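Local coordinates for protein flavodoxin (Bacteroides uniformis, PDB 4J8P) that binds flavin mononucleotide in a flavodoxin-like fold and probably serves as an electron-transfer flavoprotein, at residues K7-Y12 / A78-I83. Numbering follows the deposited sequence.
Sequences KTLVAY and AEYDTI
L9 lies over the ring of Y80: its CB is 3.7 Å from the ring centroid and 11° off the ring normal, a CH-pi contact. CG of L9 stands anti to the backbone N (chi1 -179°), and CD1 reaches the phenol end, 3.7 Å from Y80 OH. The opposite ring face carries E79 CG, so the ring is sandwiched. E79 also holds K7, whose chain bends at chi2, chi3 and chi4 until NZ sits 2.8 Å from E79 OE1, a salt bridge through the anti lone pair.

The backbones pair in parallel, but K7 pairs with Y80 and T8 with T82, a beta bulge with D81 as the extra residue. Accordingly, K7 O accepts D81 N at 3.0 Å and, weakly, T82 N, while L9 N donates to T82 O at 2.9 Å (168°). Beyond the bulge, T8 and T82 share one face, and L9 and I83 the other, with L9 CD2 4.1 Å from I83 CG2. D81 OD1 accepts T82 OG1 from above the carboxylate plane.

This joins the starts of two central strands of the flavodoxin-like parallel sheet. L9 touches both Y80 and I83, so apolar contact and backbone bonds hold the interior, while solvent probably weakens the K7-E79 ion pair at the exposed margin.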
# COMPACT_ATOMS: atom_id res chain seq x y z
N LYS A 7 4.62 15.55 -9.62
CA LYS A 7 3.80 15.53 -8.40
C LYS A 7 4.00 14.23 -7.61
O LYS A 7 4.64 13.30 -8.10
CB LYS A 7 2.31 15.70 -8.71
CG LYS A 7 1.92 17.01 -9.40
CD LYS A 7 0.77 17.71 -8.66
CE LYS A 7 -0.61 17.17 -8.96
NZ LYS A 7 -1.14 17.67 -10.25
N THR A 8 3.48 14.21 -6.37
CA THR A 8 3.60 13.03 -5.51
C THR A 8 2.21 12.51 -5.16
O THR A 8 1.30 13.29 -4.83
CB THR A 8 4.43 13.35 -4.24
OG1 THR A 8 5.75 13.73 -4.64
CG2 THR A 8 4.49 12.16 -3.25
N LEU A 9 2.06 11.19 -5.27
CA LEU A 9 0.81 10.51 -4.93
C LEU A 9 1.04 9.69 -3.68
O LEU A 9 2.06 9.02 -3.62
CB LEU A 9 0.38 9.57 -6.09
CG LEU A 9 -0.95 8.80 -5.87
CD1 LEU A 9 -2.14 9.77 -5.79
CD2 LEU A 9 -1.20 7.78 -7.00
N VAL A 10 0.11 9.74 -2.69
CA VAL A 10 0.20 8.85 -1.54
C VAL A 10 -1.02 7.97 -1.64
O VAL A 10 -2.13 8.43 -1.32
CB VAL A 10 0.33 9.57 -0.18
CG1 VAL A 10 0.29 8.59 0.99
CG2 VAL A 10 1.61 10.40 -0.14
N ALA A 11 -0.85 6.76 -2.18
CA ALA A 11 -1.91 5.78 -2.35
C ALA A 11 -1.88 4.80 -1.18
O ALA A 11 -0.79 4.45 -0.71
CB ALA A 11 -1.73 5.03 -3.66
N TYR A 12 -3.04 4.40 -0.68
CA TYR A 12 -3.01 3.46 0.44
C TYR A 12 -4.24 2.59 0.46
O TYR A 12 -5.31 3.02 0.02
CB TYR A 12 -2.93 4.22 1.80
CG TYR A 12 -4.23 4.87 2.16
CD1 TYR A 12 -4.58 6.11 1.63
CD2 TYR A 12 -5.15 4.22 2.98
CE1 TYR A 12 -5.83 6.67 1.88
CE2 TYR A 12 -6.40 4.77 3.23
CZ TYR A 12 -6.73 6.01 2.70
OH TYR A 12 -7.92 6.61 2.97
N ALA A 78 0.20 9.79 -15.00
CA ALA A 78 1.17 10.58 -15.74
C ALA A 78 1.71 11.81 -14.97
O ALA A 78 2.90 12.09 -15.07
CB ALA A 78 0.56 11.04 -17.06
N GLU A 79 0.86 12.51 -14.19
CA GLU A 79 1.27 13.72 -13.45
C GLU A 79 2.25 13.43 -12.27
O GLU A 79 2.87 14.36 -11.72
CB GLU A 79 0.03 14.47 -12.92
CG GLU A 79 -0.84 13.66 -11.98
CD GLU A 79 -2.23 14.20 -11.70
OE1 GLU A 79 -2.33 15.24 -11.01
OE2 GLU A 79 -3.21 13.55 -12.10
N TYR A 80 2.38 12.16 -11.87
CA TYR A 80 3.23 11.84 -10.73
C TYR A 80 4.58 11.26 -11.11
O TYR A 80 4.65 10.38 -11.96
CB TYR A 80 2.51 10.81 -9.83
CG TYR A 80 1.11 11.22 -9.44
CD1 TYR A 80 0.90 12.26 -8.54
CD2 TYR A 80 0.00 10.60 -10.00
CE1 TYR A 80 -0.39 12.66 -8.20
CE2 TYR A 80 -1.29 10.96 -9.63
CZ TYR A 80 -1.48 12.01 -8.75
OH TYR A 80 -2.74 12.35 -8.34
N ASP A 81 5.65 11.69 -10.42
CA ASP A 81 6.96 11.08 -10.60
C ASP A 81 7.30 10.23 -9.36
O ASP A 81 8.26 9.47 -9.40
CB ASP A 81 8.07 12.11 -10.91
CG ASP A 81 8.53 13.04 -9.79
OD1 ASP A 81 8.09 12.86 -8.64
OD2 ASP A 81 9.35 13.95 -10.08
N THR A 82 6.51 10.39 -8.27
CA THR A 82 6.74 9.69 -7.01
C THR A 82 5.43 9.17 -6.48
O THR A 82 4.47 9.94 -6.38
CB THR A 82 7.40 10.62 -5.95
OG1 THR A 82 8.61 11.16 -6.50
CG2 THR A 82 7.77 9.88 -4.65
N ILE A 83 5.38 7.87 -6.14
CA ILE A 83 4.17 7.28 -5.61
C ILE A 83 4.48 6.49 -4.37
O ILE A 83 5.27 5.54 -4.42
CB ILE A 83 3.46 6.37 -6.65
CG1 ILE A 83 3.13 7.18 -7.95
CG2 ILE A 83 2.18 5.72 -6.00
CD1 ILE A 83 2.44 6.40 -9.03
O HOH W 1 7.73 14.55 -6.82